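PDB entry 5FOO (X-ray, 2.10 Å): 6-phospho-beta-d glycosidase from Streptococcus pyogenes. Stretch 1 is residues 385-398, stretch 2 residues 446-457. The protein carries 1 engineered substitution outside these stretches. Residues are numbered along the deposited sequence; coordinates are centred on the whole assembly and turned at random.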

# COMPACT_ATOMS: atom_id res chain seq x y z
N GLN A 385 -1.79 25.66 -7.91
CA GLN A 385 -3.18 25.76 -7.44
C GLN A 385 -3.92 24.54 -7.79
O GLN A 385 -4.68 24.53 -8.74
N ASP A 386 -3.73 23.51 -6.98
CA ASP A 386 -4.32 22.20 -7.26
C ASP A 386 -5.68 22.06 -6.65
O ASP A 386 -5.88 21.18 -5.78
N ASP A 387 -6.63 22.88 -7.08
CA ASP A 387 -8.00 22.77 -6.53
C ASP A 387 -8.70 21.47 -6.91
O ASP A 387 -9.56 21.02 -6.15
N TYR A 388 -8.35 20.87 -8.06
CA TYR A 388 -8.78 19.50 -8.35
C TYR A 388 -8.41 18.52 -7.20
O TYR A 388 -9.16 17.62 -6.90
N ARG A 389 -7.24 18.67 -6.58
CA ARG A 389 -6.80 17.73 -5.51
C ARG A 389 -7.55 17.99 -4.18
O ARG A 389 -8.03 17.08 -3.51
N ILE A 390 -7.68 19.26 -3.82
CA ILE A 390 -8.56 19.71 -2.72
C ILE A 390 -9.96 19.14 -2.84
O ILE A 390 -10.46 18.45 -1.93
N GLN A 391 -10.57 19.35 -4.01
CA GLN A 391 -11.87 18.80 -4.25
C GLN A 391 -11.89 17.27 -4.10
O GLN A 391 -12.75 16.69 -3.39
N PHE A 392 -10.98 16.57 -4.78
CA PHE A 392 -10.94 15.10 -4.66
C PHE A 392 -10.81 14.69 -3.17
O PHE A 392 -11.54 13.82 -2.71
N LEU A 393 -9.82 15.23 -2.47
CA LEU A 393 -9.60 14.82 -1.04
C LEU A 393 -10.84 15.12 -0.21
O LEU A 393 -11.33 14.27 0.51
N LYS A 394 -11.40 16.30 -0.42
CA LYS A 394 -12.60 16.77 0.31
C LYS A 394 -13.76 15.82 0.13
O LYS A 394 -14.34 15.37 1.12
N GLU A 395 -14.07 15.45 -1.11
CA GLU A 395 -15.15 14.45 -1.32
C GLU A 395 -14.91 13.11 -0.65
O GLU A 395 -15.86 12.49 -0.16
N HIS A 396 -13.68 12.60 -0.71
CA HIS A 396 -13.43 11.24 -0.20
C HIS A 396 -13.55 11.26 1.34
O HIS A 396 -14.17 10.36 1.96
N LEU A 397 -12.99 12.32 1.91
CA LEU A 397 -13.09 12.63 3.34
C LEU A 397 -14.50 12.82 3.79
O LEU A 397 -14.81 12.46 4.93
N THR A 398 -15.37 13.39 2.93
CA THR A 398 -16.77 13.58 3.29
C THR A 398 -17.42 12.21 3.43
O THR A 398 -18.26 11.98 4.33
N PRO A 446 5.25 23.67 -1.25
CA PRO A 446 3.85 23.32 -0.94
C PRO A 446 2.89 23.76 -2.01
O PRO A 446 3.04 24.87 -2.53
N LYS A 447 1.89 22.93 -2.30
CA LYS A 447 0.83 23.29 -3.23
C LYS A 447 -0.32 23.83 -2.40
O LYS A 447 -0.34 23.70 -1.14
N ALA A 448 -1.29 24.44 -3.08
CA ALA A 448 -2.48 24.88 -2.37
C ALA A 448 -3.12 23.78 -1.50
O ALA A 448 -3.72 24.10 -0.48
N SER A 449 -3.06 22.53 -1.93
CA SER A 449 -3.73 21.48 -1.17
C SER A 449 -3.03 21.24 0.15
O SER A 449 -3.67 20.84 1.09
N ALA A 450 -1.74 21.55 0.25
CA ALA A 450 -1.03 21.41 1.52
C ALA A 450 -1.60 22.34 2.61
O ALA A 450 -1.68 21.92 3.77
N TYR A 451 -1.94 23.59 2.23
CA TYR A 451 -2.53 24.57 3.15
C TYR A 451 -3.97 24.23 3.44
O TYR A 451 -4.44 24.44 4.56
N TRP A 452 -4.67 23.65 2.49
CA TRP A 452 -6.02 23.22 2.78
C TRP A 452 -6.02 22.06 3.79
O TRP A 452 -6.85 22.05 4.75
N PHE A 453 -5.12 21.09 3.59
CA PHE A 453 -5.14 19.90 4.42
C PHE A 453 -4.63 20.27 5.81
O PHE A 453 -5.05 19.70 6.77
N LYS A 454 -3.71 21.24 5.89
CA LYS A 454 -3.23 21.78 7.16
C LYS A 454 -4.36 22.24 8.07
O LYS A 454 -4.37 21.93 9.26
N LYS A 455 -5.29 22.99 7.48
CA LYS A 455 -6.47 23.44 8.13
C LYS A 455 -7.34 22.31 8.65
O LYS A 455 -7.79 22.33 9.80
N VAL A 456 -7.65 21.36 7.78
CA VAL A 456 -8.40 20.19 8.14
C VAL A 456 -7.76 19.38 9.31
O VAL A 456 -8.44 19.01 10.23
N ALA A 457 -6.47 19.13 9.24
CA ALA A 457 -5.78 18.35 10.24
C ALA A 457 -5.74 19.12 11.56
O ALA A 457 -5.93 18.53 12.56

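A buried carboxylate can tie the beginnings of two helices together, and Asp386 of this 6-phospho-beta-d glycosidase is a clear example. It sits at the N-cap position of helix 387-398, yet its side chain makes no capping bond to its own helix. Instead, its CA-to-CB bond points toward the second stretch, and with chi1 in the p well its carboxylate serves the start of helix 448-457. Ser449, also p, donates from its hydroxyl, OG to Asp386 OD2 at 2.6 Å, while the backbone N of Ser449 donates to Asp386 OD1 at 2.8 Å. Both carboxylate oxygens are thus engaged by a single residue. The N of Ala448 also lies near, 3.2 Å from Asp386 OD1, but its angle is too poor for a hydrogen bond.

The same carboxylate anchors an arginine from its own stretch. Arg389, with chi1 and chi2 both t and chi3 m, brings NH1 to 2.8 Å from Asp386 OD2 in a hydrogen-bonded salt bridge, so OD2 accepts from both Arg389 and Ser449. The extended side chain of Lys447, m at chi1 and t beyond, ends with its NZ 3.5 Å from Arg389 NH1. These are two donors of like charge and do not bond to each other; both atoms find hydrogen-bond partners elsewhere in the structure.

Beyond this polar cluster the contact becomes apolar, and Ile390 makes the transition. Its CA-to-CB bond points sideways, but the mt rotamer brings its end nearer to the second helix. Ile390 CG1 lies 3.7 Å from Ser449 CB, and Ile390 CD1 reaches 4.3 Å from Ala448 CB and 3.8 Å from Trp452 CB. On the other branch, Ile390 CG2 lies over one face of the indole, 3.7 Å from the centroid of the five-membered ring of Trp452 and almost on the ring normal, a CH-pi contact.

The CA-to-CB bond of Trp452, chi1 t, points toward the first helix, and this residue has more surface covered by the opposing stretch than any other residue here. Its six-membered ring meets successive turns of that helix: Trp452 CZ3 is 3.8 Å from Leu393 CB, Trp452 CZ2 is 3.8 Å from Lys394 CB, and Trp452 CH2 is 4.1 Å from Leu397 CD1. Leu397, whose chi1 falls between wells, also places CD1 4.4 Å from CG1 of Val456, one turn beyond the tryptophan. The helix axes are 8.9 Å apart at closest approach and their directions differ by 32°; across this gap Trp452 alone touches Ile390, Leu393, Lys394 and Leu397.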

# COMPACT_ATOMS: atom_id res chain seq x y z
CB GLN A 385 -3.89 26.95 -8.09
CG GLN A 385 -3.17 28.25 -7.82
CD GLN A 385 -2.90 28.48 -6.33
OE1 GLN A 385 -1.75 28.46 -5.88
NE2 GLN A 385 -3.95 28.68 -5.56
CB ASP A 386 -3.38 21.06 -6.80
CG ASP A 386 -2.96 21.15 -5.32
OD1 ASP A 386 -3.03 22.23 -4.68
OD2 ASP A 386 -2.48 20.13 -4.81
CB ASP A 387 -8.89 24.02 -6.67
CG ASP A 387 -8.79 24.67 -7.98
OD1 ASP A 387 -8.86 23.97 -9.02
OD2 ASP A 387 -8.65 25.92 -7.96
CB TYR A 388 -8.21 18.99 -9.66
CG TYR A 388 -6.72 19.21 -9.78
CD1 TYR A 388 -6.22 20.38 -10.35
CD2 TYR A 388 -5.82 18.24 -9.37
CE1 TYR A 388 -4.84 20.60 -10.44
CE2 TYR A 388 -4.44 18.44 -9.48
CZ TYR A 388 -3.96 19.62 -10.02
OH TYR A 388 -2.64 19.87 -10.13
CB ARG A 389 -5.28 17.84 -5.31
CG ARG A 389 -4.77 16.87 -4.25
CD ARG A 389 -3.28 16.71 -4.31
NE ARG A 389 -2.93 16.09 -5.56
CZ ARG A 389 -2.29 16.67 -6.56
NH1 ARG A 389 -1.87 17.95 -6.49
NH2 ARG A 389 -2.07 15.94 -7.69
CB ILE A 390 -8.61 21.22 -2.64
CG1 ILE A 390 -7.21 21.72 -2.23
CG2 ILE A 390 -9.72 21.69 -1.68
CD1 ILE A 390 -7.05 23.24 -2.22
CB GLN A 391 -12.33 19.19 -5.64
CG GLN A 391 -13.74 18.75 -5.96
CD GLN A 391 -14.73 19.50 -5.07
OE1 GLN A 391 -14.48 20.66 -4.67
NE2 GLN A 391 -15.84 18.82 -4.72
CB PHE A 392 -9.78 14.55 -5.52
CG PHE A 392 -9.58 13.03 -5.49
CD1 PHE A 392 -8.89 12.41 -4.45
CD2 PHE A 392 -9.94 12.24 -6.59
CE1 PHE A 392 -8.64 11.03 -4.48
CE2 PHE A 392 -9.68 10.90 -6.62
CZ PHE A 392 -9.02 10.28 -5.58
CB LEU A 393 -8.35 15.46 -0.45
CG LEU A 393 -7.02 15.06 -1.15
CD1 LEU A 393 -5.87 15.81 -0.53
CD2 LEU A 393 -6.71 13.58 -1.20
CB LYS A 394 -12.97 18.19 -0.15
CG LYS A 394 -14.18 18.80 0.51
CD LYS A 394 -14.05 20.32 0.62
CE LYS A 394 -15.34 20.88 1.23
NZ LYS A 394 -15.21 22.25 1.80
CB GLU A 395 -15.43 14.19 -2.83
CG GLU A 395 -16.03 15.40 -3.54
CD GLU A 395 -16.10 15.24 -5.07
OE1 GLU A 395 -16.23 14.09 -5.56
OE2 GLU A 395 -16.02 16.27 -5.77
CB HIS A 396 -12.06 10.70 -0.69
CG HIS A 396 -12.10 10.21 -2.11
ND1 HIS A 396 -12.11 11.07 -3.19
CD2 HIS A 396 -12.19 8.96 -2.62
CE1 HIS A 396 -12.22 10.38 -4.31
NE2 HIS A 396 -12.27 9.10 -4.00
CB LEU A 397 -12.28 13.86 3.73
CG LEU A 397 -10.88 13.59 4.19
CD1 LEU A 397 -10.16 14.90 4.30
CD2 LEU A 397 -10.85 12.92 5.54
CB THR A 398 -17.52 14.43 2.27
OG1 THR A 398 -16.93 15.73 2.22
CG2 THR A 398 -18.93 14.58 2.67
CB PRO A 446 3.57 24.12 0.33
CG PRO A 446 4.92 24.16 1.02
CD PRO A 446 5.96 24.25 -0.08
CB LYS A 447 0.37 22.09 -4.08
CG LYS A 447 1.48 21.26 -4.65
CD LYS A 447 0.95 20.15 -5.57
CE LYS A 447 2.06 19.18 -5.96
NZ LYS A 447 1.60 17.85 -6.43
CB ALA A 448 -3.53 25.40 -3.32
CB SER A 449 -3.85 20.17 -1.94
OG SER A 449 -2.57 19.78 -2.27
CB ALA A 450 0.45 21.69 1.35
CB TYR A 451 -2.35 26.04 2.67
CG TYR A 451 -0.89 26.37 2.60
CD1 TYR A 451 -0.11 26.51 3.77
CD2 TYR A 451 -0.26 26.51 1.38
CE1 TYR A 451 1.24 26.77 3.71
CE2 TYR A 451 1.09 26.74 1.30
CZ TYR A 451 1.82 26.87 2.45
OH TYR A 451 3.13 27.11 2.32
CB TRP A 452 -6.79 22.86 1.54
CG TRP A 452 -8.11 22.19 1.80
CD1 TRP A 452 -9.35 22.79 1.98
CD2 TRP A 452 -8.33 20.79 1.87
NE1 TRP A 452 -10.30 21.81 2.21
CE2 TRP A 452 -9.69 20.59 2.14
CE3 TRP A 452 -7.48 19.67 1.75
CZ2 TRP A 452 -10.23 19.31 2.29
CZ3 TRP A 452 -8.01 18.41 1.90
CH2 TRP A 452 -9.39 18.24 2.14
CB PHE A 453 -4.27 18.79 3.81
CG PHE A 453 -4.35 17.48 4.53
CD1 PHE A 453 -5.54 16.80 4.58
CD2 PHE A 453 -3.24 16.91 5.10
CE1 PHE A 453 -5.64 15.58 5.24
CE2 PHE A 453 -3.30 15.64 5.69
CZ PHE A 453 -4.52 15.02 5.81
CB LYS A 454 -2.23 22.92 6.94
CG LYS A 454 -1.69 23.56 8.22
CD LYS A 454 -1.06 24.93 7.98
CE LYS A 454 -0.64 25.55 9.31
NZ LYS A 454 0.37 26.61 9.06
CB LYS A 455 -7.30 24.33 7.19
CG LYS A 455 -8.38 25.10 7.93
CD LYS A 455 -9.11 26.05 7.00
CE LYS A 455 -10.21 26.78 7.77
NZ LYS A 455 -10.73 27.94 6.99
CB VAL A 456 -8.58 19.23 6.93
CG1 VAL A 456 -9.23 17.95 7.36
CG2 VAL A 456 -9.39 19.90 5.82
CB ALA A 457 -4.36 18.09 9.81